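Local coordinates for protein NUDIX hydrolase (Alicyclobacillus acidocaldarius subsp. acidocaldarius, PDB 3QSJ) that probably hydrolyses phosphorus-containing anhydrides, as other Nudix hydrolases do, and binds a divalent metal ion, calcium in this crystal, at residues T12-R17 against T154-C159; C66-D71 against L136-R141; L75-L80 against F131-L136. One frame throughout, in Å; residues are numbered along the deposited sequence. Where two conformers were deposited one is given.

Interaction 1: T12-R17 against T154-C159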
ATOM      1  N   THR A  12      -4.743   1.006   0.763  1.00 13.95           N
ATOM      2  CA  THR A  12      -3.474   1.498   0.260  1.00 13.68           C
ATOM      3  C   THR A  12      -2.383   1.255   1.287  1.00 16.64           C
ATOM      4  O   THR A  12      -2.607   1.468   2.480  1.00 16.32           O
ATOM      5  CB  THR A  12      -3.625   3.004  -0.043  1.00 19.70           C
ATOM      6  OG1 THR A  12      -4.628   3.151  -1.052  1.00 23.48           O
ATOM      7  CG2 THR A  12      -2.360   3.568  -0.635  1.00 23.12           C
ATOM      8  N   LEU A  13      -1.174   0.948   0.795  1.00 14.70           N
ATOM      9  CA  LEU A  13      -0.029   0.686   1.673  1.00 13.31           C
ATOM     10  C   LEU A  13       1.019   1.741   1.472  1.00 16.11           C
ATOM     11  O   LEU A  13       1.504   1.974   0.357  1.00 15.56           O
ATOM     12  CB  LEU A  13       0.593  -0.703   1.416  1.00 12.02           C
ATOM     13  CG  LEU A  13       1.557  -1.184   2.510  1.00 17.41           C
ATOM     14  CD1 LEU A  13       0.846  -1.216   3.876  1.00 15.53           C
ATOM     15  CD2 LEU A  13       2.146  -2.570   2.109  1.00 17.63           C
ATOM     16  N   VAL A  14       1.443   2.348   2.600  1.00 12.94           N
ATOM     17  CA  VAL A  14       2.434   3.413   2.600  1.00 12.97           C
ATOM     18  C   VAL A  14       3.665   2.728   3.163  1.00 16.30           C
ATOM     19  O   VAL A  14       3.729   2.463   4.386  1.00 15.31           O
ATOM     20  CB  VAL A  14       1.959   4.601   3.474  1.00 14.95           C
ATOM     21  CG1 VAL A  14       2.984   5.753   3.437  1.00 16.18           C
ATOM     22  CG2 VAL A  14       0.571   5.091   3.027  1.00 14.96           C
ATOM     23  N   VAL A  15       4.615   2.416   2.281  1.00 15.37           N
ATOM     24  CA  VAL A  15       5.835   1.674   2.681  1.00 15.81           C
ATOM     25  C   VAL A  15       6.946   2.695   2.817  1.00 17.60           C
ATOM     26  O   VAL A  15       7.306   3.373   1.841  1.00 16.49           O
ATOM     27  CB  VAL A  15       6.180   0.583   1.633  1.00 18.45           C
ATOM     28  CG1 VAL A  15       7.352  -0.280   2.122  1.00 17.37           C
ATOM     29  CG2 VAL A  15       4.954  -0.297   1.319  1.00 18.06           C
ATOM     30  N   ILE A  16       7.514   2.786   4.003  1.00 15.03           N
ATOM     31  CA  ILE A  16       8.559   3.784   4.274  1.00 13.62           C
ATOM     32  C   ILE A  16       9.882   3.262   4.777  1.00 18.43           C
ATOM     33  O   ILE A  16       9.990   2.117   5.196  1.00 17.39           O
ATOM     34  CB  ILE A  16       8.029   4.790   5.349  1.00 15.49           C
ATOM     35  CG1 ILE A  16       7.855   4.107   6.755  1.00 15.44           C
ATOM     36  CG2 ILE A  16       6.784   5.526   4.863  1.00 15.96           C
ATOM     37  CD1 ILE A  16       7.494   5.144   7.927  1.00 19.49           C
ATOM     38  N   ARG A  17      10.911   4.111   4.702  1.00 15.49           N
ATOM     39  CA  ARG A  17      12.197   3.734   5.283  1.00 16.20           C
ATOM     40  C   ARG A  17      12.892   5.047   5.738  1.00 22.01           C
ATOM     41  O   ARG A  17      12.525   6.131   5.302  1.00 19.99           O
ATOM     42  CB  ARG A  17      13.041   2.975   4.256  1.00 18.23           C
ATOM     43  CG  ARG A  17      13.520   3.890   3.121  1.00 16.82           C
ATOM     44  CD  ARG A  17      14.141   3.069   2.004  1.00 18.25           C
ATOM     45  NE  ARG A  17      14.753   3.926   0.966  1.00 19.88           N
ATOM     46  CZ  ARG A  17      15.326   3.423  -0.115  1.00 24.48           C
ATOM     47  NH1 ARG A  17      15.375   2.099  -0.295  1.00 19.13           N
ATOM     48  NH2 ARG A  17      15.871   4.237  -1.033  1.00 20.46           N
ATOM     49  N   THR A 154     -11.365   4.258   1.294  1.00 16.30           N
ATOM     50  CA  THR A 154     -10.015   3.680   1.305  1.00 13.82           C
ATOM     51  C   THR A 154      -9.367   3.672   2.669  1.00 18.73           C
ATOM     52  O   THR A 154      -9.346   4.713   3.342  1.00 18.26           O
ATOM     53  CB  THR A 154      -9.146   4.483   0.342  1.00 15.33           C
ATOM     54  OG1 THR A 154      -9.775   4.488  -0.964  1.00 16.99           O
ATOM     55  CG2 THR A 154      -7.685   3.873   0.237  1.00 18.25           C
ATOM     56  N   ARG A 155      -8.847   2.508   3.068  1.00 16.07           N
ATOM     57  CA  ARG A 155      -8.180   2.306   4.354  1.00 14.88           C
ATOM     58  C   ARG A 155      -6.691   2.434   4.092  1.00 16.10           C
ATOM     59  O   ARG A 155      -6.178   1.748   3.228  1.00 17.70           O
ATOM     60  CB  ARG A 155      -8.500   0.918   4.920  1.00 15.06           C
ATOM     61  CG  ARG A 155      -8.503   0.859   6.473  1.00 17.87           C
ATOM     62  CD  ARG A 155      -9.650   1.655   7.156  1.00 16.79           C
ATOM     63  NE  ARG A 155     -10.956   1.355   6.586  1.00 18.85           N
ATOM     64  CZ  ARG A 155     -11.832   0.453   7.068  1.00 24.18           C
ATOM     65  NH1 ARG A 155     -11.531  -0.274   8.148  1.00 19.78           N
ATOM     66  NH2 ARG A 155     -12.979   0.243   6.452  1.00 17.99           N
ATOM     67  N   PHE A 156      -5.987   3.279   4.839  1.00 14.56           N
ATOM     68  CA  PHE A 156      -4.551   3.490   4.637  1.00 13.43           C
ATOM     69  C   PHE A 156      -3.758   2.787   5.799  1.00 16.54           C
ATOM     70  O   PHE A 156      -4.050   2.957   6.978  1.00 16.66           O
ATOM     71  CB  PHE A 156      -4.229   5.021   4.725  1.00 14.93           C
ATOM     72  CG  PHE A 156      -4.611   5.741   3.451  1.00 17.65           C
ATOM     73  CD1 PHE A 156      -3.645   6.074   2.518  1.00 22.29           C
ATOM     74  CD2 PHE A 156      -5.950   5.951   3.128  1.00 18.62           C
ATOM     75  CE1 PHE A 156      -3.997   6.677   1.276  1.00 23.80           C
ATOM     76  CE2 PHE A 156      -6.305   6.550   1.879  1.00 23.05           C
ATOM     77  CZ  PHE A 156      -5.328   6.884   0.975  1.00 22.26           C
ATOM     78  N   PHE A 157      -2.720   2.065   5.425  1.00 14.09           N
ATOM     79  CA  PHE A 157      -1.847   1.366   6.342  1.00 14.41           C
ATOM     80  C   PHE A 157      -0.435   1.819   6.073  1.00 16.11           C
ATOM     81  O   PHE A 157      -0.040   2.095   4.903  1.00 16.12           O
ATOM     82  CB  PHE A 157      -1.954  -0.178   6.148  1.00 14.13           C
ATOM     83  CG  PHE A 157      -3.308  -0.660   6.580  1.00 14.79           C
ATOM     84  CD1 PHE A 157      -3.570  -0.936   7.925  1.00 16.30           C
ATOM     85  CD2 PHE A 157      -4.319  -0.846   5.648  1.00 15.78           C
ATOM     86  CE1 PHE A 157      -4.835  -1.400   8.319  1.00 18.42           C
ATOM     87  CE2 PHE A 157      -5.589  -1.281   6.050  1.00 16.82           C
ATOM     88  CZ  PHE A 157      -5.864  -1.436   7.400  1.00 15.26           C
ATOM     89  N   LEU A 158       0.342   1.796   7.135  1.00 13.42           N
ATOM     90  CA  LEU A 158       1.765   2.136   7.061  1.00 12.42           C
ATOM     91  C   LEU A 158       2.606   0.901   7.471  1.00 16.63           C
ATOM     92  O   LEU A 158       2.219   0.194   8.403  1.00 15.11           O
ATOM     93  CB  LEU A 158       2.015   3.273   8.094  1.00 13.85           C
ATOM     94  CG  LEU A 158       3.445   3.792   8.174  1.00 17.62           C
ATOM     95  CD1 LEU A 158       3.714   4.744   6.960  1.00 17.07           C
ATOM     96  CD2 LEU A 158       3.634   4.656   9.453  1.00 20.53           C
ATOM     97  N   CYS A 159       3.772   0.693   6.827  0.73 14.52           N
ATOM     98  CA  CYS A 159       4.731  -0.334   7.249  0.73 13.37           C
ATOM     99  C   CYS A 159       6.098   0.109   6.858  0.73 15.99           C
ATOM    100  O   CYS A 159       6.260   1.068   6.098  0.73 15.48           O
ATOM    101  CB  CYS A 159       4.406  -1.724   6.730  0.73 14.21           C
ATOM    102  SG  CYS A 159       4.595  -1.876   4.943  0.73 18.74           S
TER
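Thr-12 N donates to Arg-155 O at 2.9 Å, and Thr-12 O takes the N-H of Phe-157 in return. The alternation carries on with Val-14, whose N reaches Phe-157 O at 2.8 Å and whose O receives Cys-159 N, until Ile-16 N closes the run on Cys-159 O. These five bonds join parallel strands whose axes come within 4.7 Å at an angle of 21°.

Side chains then sort onto two faces. On one, Thr-12 and Phe-156 lie side by side, and Thr-12 CB sits over the ring face, 4.2 Å from the centroid of Phe-156. Val-14 CG1 packs on Leu-158 CD1 at 3.7 Å, and Ile-16 CG2 meets the same methyl at 3.8 Å, its side chain crossing that of Leu-158 at about a right angle. Ile-16 CG1 stands between the backbone N and the carbonyl carbon (chi1 68°), which places it 3.5 Å from Cys-159 O. An alanine in place of Ile-16 would probably open a gap beside Leu-158 CD1 and let that isobutyl group shift. Helix 198-209 covers this face through Val-203 and Leu-207. On the other face Leu-13 CD1 packs against Phe-157 CB at 3.8 Å.

Two parallel neighbours in a mixed sheet, with helices 72-87 and 198-209 on its two faces, fit the alpha/beta/alpha sandwich of Nudix hydrolases, and Thr-12 lies close to Gly-46 of the calcium site.

Interaction 2: C66-D71 against L136-R141; sequences CAEDDD and LRRIGR
Asp-69 OD2 receives Arg-138 NH1 at 2.8 Å in a salt bridge that is also a hydrogen bond, with an N-H...O angle of 162°. The oxygen lies near the guanidinium plane at its edge, whereas the donor meets OD2 on its anti side, somewhat out of the carboxylate plane. A water extends the link: it donates to Asp-69 OD2 and accepts from Arg-138 NH2 and, at 3.0 Å, from Arg-141 NH1. The direct Asp-69 OD2 to Arg-141 NH1 pair, at 3.9 Å, is a long salt bridge.

Glu-68 stacks its carboxylate over one guanidinium face of Arg-138, the planes only 7° apart, with CD 4.1 Å from Arg-138 CZ. OE1 lies well out of the guanidinium plane, and no N-H points at it. Further along, Cys-66 O lies against the aliphatic part of Arg-138, 3.6 Å from CB, while Cys-66 SG rests over a face of the Arg-137 guanidinium, 3.5 Å from NH2.

The Arg-138 chain is extended from CG to NE, CG anti to the backbone N (chi1 171°), and this stretch carries the charge out to the loop. Asp-72 gives NH1 a second salt bridge and also accepts the backbone N-H groups of Glu-68 and Asp-69. Arg-141 is held by Asp-153, and Arg-137 by the carbonyls of Met-217 and Leu-220.

At this surface, loop 66-71 is joined to strand 137-143 mainly by charge: the positive groups around Asp-69 would probably favour its ionised form, while Glu-68 and Asp-72 probably help offset the charge of Arg-138, near which Arg-155 also lies.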
ATOM      1  N   CYS A  66      -3.356   0.054  15.834  1.00 16.31           N
ATOM      2  CA  CYS A  66      -4.418   1.041  15.675  1.00 17.95           C
ATOM      3  C   CYS A  66      -5.599   0.584  14.785  1.00 19.08           C
ATOM      4  O   CYS A  66      -6.372   1.435  14.325  1.00 19.42           O
ATOM      5  CB  CYS A  66      -3.865   2.409  15.255  1.00 20.30           C
ATOM      6  SG  CYS A  66      -2.621   3.055  16.388  1.00 26.19           S
ATOM      7  N   ALA A  67      -5.811  -0.760  14.659  1.00 18.25           N
ATOM      8  CA  ALA A  67      -7.040  -1.315  14.077  1.00 18.25           C
ATOM      9  C   ALA A  67      -8.184  -0.839  14.966  1.00 21.25           C
ATOM     10  O   ALA A  67      -8.017  -0.802  16.178  1.00 20.47           O
ATOM     11  CB  ALA A  67      -7.001  -2.837  14.065  1.00 18.67           C
ATOM     12  N   GLU A  68      -9.316  -0.423  14.370  1.00 19.85           N
ATOM     13  CA  GLU A  68     -10.476   0.051  15.135  1.00 21.71           C
ATOM     14  C   GLU A  68     -11.718  -0.690  14.615  1.00 26.01           C
ATOM     15  O   GLU A  68     -12.736  -0.646  15.274  1.00 29.20           O
ATOM     16  CB  GLU A  68     -10.770   1.532  14.837  1.00 23.61           C
ATOM     17  CG  GLU A  68      -9.675   2.556  15.079  1.00 34.72           C
ATOM     18  CD  GLU A  68     -10.108   3.956  14.669  1.00 36.07           C
ATOM     19  OE1 GLU A  68     -11.330   4.215  14.575  1.00 39.38           O
ATOM     20  OE2 GLU A  68      -9.218   4.818  14.499  1.00 38.51           O
ATOM     21  N   ASP A  69     -11.667  -1.305  13.430  1.00 18.94           N
ATOM     22  CA  ASP A  69     -12.872  -1.925  12.879  1.00 17.26           C
ATOM     23  C   ASP A  69     -12.672  -3.377  12.474  1.00 22.37           C
ATOM     24  O   ASP A  69     -11.542  -3.804  12.212  1.00 20.69           O
ATOM     25  CB  ASP A  69     -13.310  -1.075  11.665  1.00 18.33           C
ATOM     26  CG  ASP A  69     -13.738   0.338  11.989  1.00 27.86           C
ATOM     27  OD1 ASP A  69     -14.686   0.505  12.768  1.00 34.78           O
ATOM     28  OD2 ASP A  69     -13.173   1.267  11.423  1.00 27.26           O
ATOM     29  N   ASP A  70     -13.783  -4.152  12.418  1.00 19.59           N
ATOM     30  CA  ASP A  70     -13.652  -5.578  12.118  1.00 20.05           C
ATOM     31  C   ASP A  70     -13.093  -5.888  10.772  1.00 20.89           C
ATOM     32  O   ASP A  70     -12.522  -6.977  10.581  1.00 19.78           O
ATOM     33  CB  ASP A  70     -14.957  -6.334  12.368  1.00 23.34           C
ATOM     34  CG  ASP A  70     -15.359  -6.364  13.854  1.00 39.87           C
ATOM     35  OD1 ASP A  70     -14.445  -6.348  14.727  1.00 41.17           O
ATOM     36  OD2 ASP A  70     -16.565  -6.422  14.134  1.00 46.51           O
ATOM     37  N   ASP A  71     -13.216  -4.920   9.826  1.00 17.83           N
ATOM     38  CA  ASP A  71     -12.671  -5.114   8.482  1.00 15.56           C
ATOM     39  C   ASP A  71     -11.208  -4.641   8.302  1.00 17.27           C
ATOM     40  O   ASP A  71     -10.644  -4.830   7.242  1.00 17.00           O
ATOM     41  CB  ASP A  71     -13.611  -4.475   7.450  1.00 18.10           C
ATOM     42  CG  ASP A  71     -13.799  -2.975   7.606  1.00 21.16           C
ATOM     43  OD1 ASP A  71     -13.429  -2.430   8.685  1.00 19.37           O
ATOM     44  OD2 ASP A  71     -14.251  -2.329   6.623  1.00 22.17           O
ATOM     45  N   LEU A 136       1.786  -3.747  10.338  1.00 12.93           N
ATOM     46  CA  LEU A 136       1.094  -2.586   9.705  1.00 13.37           C
ATOM     47  C   LEU A 136       0.387  -1.746  10.716  1.00 17.96           C
ATOM     48  O   LEU A 136      -0.117  -2.303  11.712  1.00 17.39           O
ATOM     49  CB  LEU A 136       0.021  -3.054   8.684  1.00 13.73           C
ATOM     50  CG  LEU A 136       0.568  -3.255   7.249  1.00 16.03           C
ATOM     51  CD1 LEU A 136       1.685  -4.386   7.196  1.00 17.89           C
ATOM     52  CD2 LEU A 136      -0.590  -3.765   6.391  1.00 17.31           C
ATOM     53  N   ARG A 137       0.371  -0.439  10.485  1.00 15.09           N
ATOM     54  CA  ARG A 137      -0.333   0.484  11.321  1.00 14.03           C
ATOM     55  C   ARG A 137      -1.467   1.108  10.499  1.00 16.74           C
ATOM     56  O   ARG A 137      -1.221   1.662   9.421  1.00 15.01           O
ATOM     57  CB  ARG A 137       0.634   1.570  11.839  1.00 13.64           C
ATOM     58  CG  ARG A 137      -0.024   2.644  12.669  1.00 15.65           C
ATOM     59  CD  ARG A 137       0.907   3.858  12.904  1.00 14.31           C
ATOM     60  NE  ARG A 137       0.249   4.835  13.776  1.00 19.46           N
ATOM     61  CZ  ARG A 137       0.275   4.798  15.106  1.00 18.79           C
ATOM     62  NH1 ARG A 137       0.945   3.836  15.739  1.00 18.49           N
ATOM     63  NH2 ARG A 137      -0.423   5.699  15.825  1.00 19.60           N
ATOM     64  N   ARG A 138      -2.701   1.074  11.007  1.00 16.14           N
ATOM     65  CA  ARG A 138      -3.785   1.817  10.362  1.00 14.60           C
ATOM     66  C   ARG A 138      -3.490   3.292  10.590  1.00 15.97           C
ATOM     67  O   ARG A 138      -3.342   3.721  11.750  1.00 16.23           O
ATOM     68  CB  ARG A 138      -5.149   1.416  10.965  1.00 13.93           C
ATOM     69  CG  ARG A 138      -6.217   2.320  10.461  1.00 13.19           C
ATOM     70  CD  ARG A 138      -7.634   1.918  10.854  1.00 14.62           C
ATOM     71  NE  ARG A 138      -8.549   3.042  10.653  1.00 16.52           N
ATOM     72  CZ  ARG A 138      -9.881   2.917  10.677  1.00 20.25           C
ATOM     73  NH1 ARG A 138     -10.446   1.710  10.835  1.00 18.12           N
ATOM     74  NH2 ARG A 138     -10.657   3.982  10.524  1.00 18.96           N
ATOM     75  N   ILE A 139      -3.414   4.090   9.475  1.00 13.32           N
ATOM     76  CA  ILE A 139      -3.157   5.523   9.627  1.00 14.98           C
ATOM     77  C   ILE A 139      -4.283   6.414   9.122  1.00 19.39           C
ATOM     78  O   ILE A 139      -4.238   7.627   9.304  1.00 18.68           O
ATOM     79  CB  ILE A 139      -1.811   5.915   9.009  1.00 17.01           C
ATOM     80  CG1 ILE A 139      -1.808   5.558   7.484  1.00 18.41           C
ATOM     81  CG2 ILE A 139      -0.690   5.193   9.770  1.00 14.71           C
ATOM     82  CD1 ILE A 139      -0.527   6.095   6.743  1.00 21.06           C
ATOM     83  N   GLY A 140      -5.268   5.837   8.450  1.00 14.62           N
ATOM     84  CA  GLY A 140      -6.366   6.689   8.041  1.00 16.30           C
ATOM     85  C   GLY A 140      -7.463   5.978   7.305  1.00 16.35           C
ATOM     86  O   GLY A 140      -7.300   4.824   6.897  1.00 16.26           O
ATOM     87  N   ARG A 141      -8.566   6.703   7.082  1.00 14.73           N
ATOM     88  CA  ARG A 141      -9.647   6.165   6.258  1.00 17.15           C
ATOM     89  C   ARG A 141     -10.254   7.358   5.554  1.00 20.99           C
ATOM     90  O   ARG A 141     -10.517   8.388   6.198  1.00 18.22           O
ATOM     91  CB  ARG A 141     -10.687   5.460   7.120  1.00 15.51           C
ATOM     92  CG  ARG A 141     -11.828   4.843   6.326  1.00 16.17           C
ATOM     93  CD  ARG A 141     -12.871   4.264   7.294  1.00 18.65           C
ATOM     94  NE  ARG A 141     -14.002   3.712   6.531  1.00 19.30           N
ATOM     95  CZ  ARG A 141     -14.989   2.984   7.039  1.00 19.00           C
ATOM     96  NH1 ARG A 141     -15.069   2.779   8.359  1.00 19.86           N
ATOM     97  NH2 ARG A 141     -15.923   2.462   6.232  1.00 19.04           N
TER
HETATM   98  O   HOH W   1     -13.487   3.776  10.718  1.00 20.50           O

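Interaction 3: L75-L80 against F131-L136; sequences LAVTAL and FDLGLL
Leu-80 lays its CD1 methyl over one face of the Phe-131 ring, 4.0 Å from the centroid and displaced toward the rim, in a CH-pi contact. The two side chains slide past each other in opposite directions, which also brings Leu-80 CB to 3.7 Å from Phe-131 CE1. The isobutyl group is therefore in touch with the ring at its base as well as at one of its branches. In Leu-80, CG stands anti to the carbonyl carbon (chi1 -75°), which places it 3.9 Å from Leu-136 CD2.

The same CD1 has two other neighbours, Leu-133 CD2 and Leu-136 CD2, each at 3.9 Å. Leu-80 and Leu-136 reach toward each other tip to tip. One turn earlier on the helix, the single methyl of Ala-76 touches both leucines, CB lying 3.7 Å from Leu-133 CD2 and 3.8 Å from Leu-136 CD2. Val-77 completes the set: its CG2 lies 4.1 Å from Phe-131 CD2, approaching the ring obliquely, and also packs against Leu-133 CD2.

In the 131-136 segment an Asx turn, Asp-132 OD1 accepting Gly-134 N at 3.0 Å from above the carboxylate plane, overlaps the start of the 3-10 segment 133-135. From this bend Leu-133 and Leu-136 both reach the same helix. Beyond the pair, Leu-13 of strand 7-18 and Leu-91 pack on Leu-80, and Met-56 and Ala-57 of helix 51-58 cover Val-77.

No hydrogen bond crosses between the segments, and all six touching residues are buried; dispersion and the exclusion of water therefore seat helix 72-87, which carries the calcium ligands Glu-82 and Glu-86, on the connection leading into strand 137-143.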
ATOM      1  N   LEU A  75      -8.722  -5.467   5.111  1.00 14.85           N
ATOM      2  CA  LEU A  75      -8.214  -4.333   4.293  1.00 14.67           C
ATOM      3  C   LEU A  75      -6.674  -4.222   4.337  1.00 16.32           C
ATOM      4  O   LEU A  75      -6.061  -3.837   3.336  1.00 16.62           O
ATOM      5  CB  LEU A  75      -8.949  -3.018   4.702  1.00 15.32           C
ATOM      6  CG  LEU A  75     -10.389  -3.070   4.151  1.00 18.16           C
ATOM      7  CD1 LEU A  75     -11.244  -1.996   4.731  1.00 19.85           C
ATOM      8  CD2 LEU A  75     -10.391  -2.903   2.620  1.00 16.29           C
ATOM      9  N   ALA A  76      -6.047  -4.638   5.460  1.00 14.61           N
ATOM     10  CA  ALA A  76      -4.568  -4.684   5.569  1.00 15.06           C
ATOM     11  C   ALA A  76      -4.059  -5.665   4.530  1.00 17.16           C
ATOM     12  O   ALA A  76      -3.117  -5.359   3.795  1.00 17.40           O
ATOM     13  CB  ALA A  76      -4.109  -5.129   6.959  1.00 14.62           C
ATOM     14  N   VAL A  77      -4.737  -6.790   4.412  1.00 15.52           N
ATOM     15  CA  VAL A  77      -4.428  -7.787   3.390  1.00 14.97           C
ATOM     16  C   VAL A  77      -4.605  -7.215   1.984  1.00 16.44           C
ATOM     17  O   VAL A  77      -3.717  -7.398   1.129  1.00 15.71           O
ATOM     18  CB  VAL A  77      -5.217  -9.109   3.623  1.00 18.14           C
ATOM     19  CG1 VAL A  77      -5.042 -10.034   2.418  1.00 19.02           C
ATOM     20  CG2 VAL A  77      -4.675  -9.818   4.893  1.00 16.86           C
ATOM     21  N   THR A  78      -5.710  -6.489   1.743  1.00 15.65           N
ATOM     22  CA  THR A  78      -5.950  -5.861   0.427  1.00 15.35           C
ATOM     23  C   THR A  78      -4.722  -5.029   0.098  1.00 15.65           C
ATOM     24  O   THR A  78      -4.191  -5.118  -0.980  1.00 16.46           O
ATOM     25  CB  THR A  78      -7.231  -4.972   0.469  1.00 15.63           C
ATOM     26  OG1 THR A  78      -8.353  -5.805   0.791  1.00 16.93           O
ATOM     27  CG2 THR A  78      -7.405  -4.143  -0.845  1.00 14.65           C
ATOM     28  N   ALA A  79      -4.278  -4.213   1.040  1.00 15.15           N
ATOM     29  CA  ALA A  79      -3.126  -3.332   0.817  1.00 16.30           C
ATOM     30  C   ALA A  79      -1.838  -4.103   0.492  1.00 18.89           C
ATOM     31  O   ALA A  79      -1.124  -3.748  -0.458  1.00 17.75           O
ATOM     32  CB  ALA A  79      -2.934  -2.422   2.020  1.00 16.13           C
ATOM     33  N   LEU A  80      -1.586  -5.171   1.241  1.00 16.02           N
ATOM     34  CA  LEU A  80      -0.382  -6.012   1.061  1.00 15.19           C
ATOM     35  C   LEU A  80      -0.462  -6.724  -0.288  1.00 17.86           C
ATOM     36  O   LEU A  80       0.551  -6.818  -1.000  1.00 15.46           O
ATOM     37  CB  LEU A  80      -0.308  -7.012   2.211  1.00 13.96           C
ATOM     38  CG  LEU A  80       0.153  -6.368   3.524  1.00 15.45           C
ATOM     39  CD1 LEU A  80      -0.301  -7.222   4.721  1.00 17.34           C
ATOM     40  CD2 LEU A  80       1.663  -6.079   3.485  1.00 16.43           C
ATOM     41  N   PHE A 131       0.343 -13.371   6.415  1.00 15.25           N
ATOM     42  CA  PHE A 131       0.831 -12.021   6.742  1.00 13.42           C
ATOM     43  C   PHE A 131       0.901 -11.800   8.241  1.00 17.31           C
ATOM     44  O   PHE A 131       0.005 -12.249   8.972  1.00 17.70           O
ATOM     45  CB  PHE A 131      -0.108 -10.989   6.168  1.00 14.13           C
ATOM     46  CG  PHE A 131      -0.017 -10.942   4.656  1.00 15.23           C
ATOM     47  CD1 PHE A 131       1.157 -10.514   4.028  1.00 14.14           C
ATOM     48  CD2 PHE A 131      -1.079 -11.391   3.866  1.00 16.83           C
ATOM     49  CE1 PHE A 131       1.232 -10.379   2.644  1.00 15.85           C
ATOM     50  CE2 PHE A 131      -1.007 -11.300   2.466  1.00 17.84           C
ATOM     51  CZ  PHE A 131       0.145 -10.786   1.857  1.00 14.88           C
ATOM     52  N   ASP A 132       1.912 -11.039   8.681  1.00 12.56           N
ATOM     53  CA  ASP A 132       1.983 -10.634  10.097  1.00 12.90           C
ATOM     54  C   ASP A 132       1.381  -9.211  10.053  1.00 16.13           C
ATOM     55  O   ASP A 132       2.077  -8.212   9.740  1.00 15.29           O
ATOM     56  CB  ASP A 132       3.462 -10.607  10.570  1.00 14.49           C
ATOM     57  CG  ASP A 132       3.560 -10.077  12.008  1.00 19.38           C
ATOM     58  OD1 ASP A 132       2.484  -9.744  12.603  1.00 19.37           O
ATOM     59  OD2 ASP A 132       4.714 -10.003  12.542  1.00 18.56           O
ATOM     60  N   LEU A 133       0.097  -9.114  10.379  1.00 14.73           N
ATOM     61  CA  LEU A 133      -0.593  -7.808  10.361  1.00 14.79           C
ATOM     62  C   LEU A 133      -0.104  -6.830  11.457  1.00 14.82           C
ATOM     63  O   LEU A 133      -0.307  -5.621  11.324  1.00 15.66           O
ATOM     64  CB  LEU A 133      -2.097  -8.046  10.486  1.00 14.63           C
ATOM     65  CG  LEU A 133      -2.664  -8.865   9.308  1.00 18.94           C
ATOM     66  CD1 LEU A 133      -4.191  -9.101   9.471  1.00 19.14           C
ATOM     67  CD2 LEU A 133      -2.272  -8.239   7.918  1.00 18.74           C
ATOM     68  N   GLY A 134       0.619  -7.354  12.438  1.00 14.14           N
ATOM     69  CA  GLY A 134       1.211  -6.567  13.504  1.00 14.78           C
ATOM     70  C   GLY A 134       2.266  -5.590  12.966  1.00 15.87           C
ATOM     71  O   GLY A 134       2.669  -4.641  13.660  1.00 16.88           O
ATOM     72  N   LEU A 135       2.769  -5.859  11.763  1.00 13.54           N
ATOM     73  CA  LEU A 135       3.782  -5.003  11.077  1.00 13.92           C
ATOM     74  C   LEU A 135       3.114  -3.821  10.344  1.00 16.08           C
ATOM     75  O   LEU A 135       3.827  -2.957   9.846  1.00 17.62           O
ATOM     76  CB  LEU A 135       4.607  -5.840  10.116  1.00 13.05           C
ATOM     77  CG  LEU A 135       5.566  -6.810  10.799  1.00 17.65           C
ATOM     78  CD1 LEU A 135       6.272  -7.671   9.718  1.00 17.94           C
ATOM     79  CD2 LEU A 135       6.615  -6.059  11.624  1.00 24.19           C
ATOM     80  N   LEU A 136       1.786  -3.747  10.338  1.00 12.93           N
ATOM     81  CA  LEU A 136       1.094  -2.586   9.705  1.00 13.37           C
ATOM     82  C   LEU A 136       0.387  -1.746  10.716  1.00 17.96           C
ATOM     83  O   LEU A 136      -0.117  -2.303  11.712  1.00 17.39           O
ATOM     84  CB  LEU A 136       0.021  -3.054   8.684  1.00 13.73           C
ATOM     85  CG  LEU A 136       0.568  -3.255   7.249  1.00 16.03           C
ATOM     86  CD1 LEU A 136       1.685  -4.386   7.196  1.00 17.89           C
ATOM     87  CD2 LEU A 136      -0.590  -3.765   6.391  1.00 17.31           C
TER

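In the fold
The three contacts lie close together, their centres 9 to 11 Å apart, within one Nudix domain. Along the chain interaction 1 spans the widest interval; interaction 2 falls within it, and interaction 3 within interaction 2. Interactions 1 and 2 share the mixed sheet, where strands 151-160 and 137-143 are antiparallel neighbours, bonded from Leu-158 N to Arg-137 O at 2.8 Å. Interactions 2 and 3 share Leu-136. Phe-157 CE2 meets Ala-76 N, joining interactions 1 and 3. Interaction 1 pairs strands of the sheet, interaction 2 fixes the loop just before helix 72-87 to strand 137-143, and interaction 3 packs that helix, whose later residues Glu-82 and Glu-86 bind calcium, on the connection entering the strand.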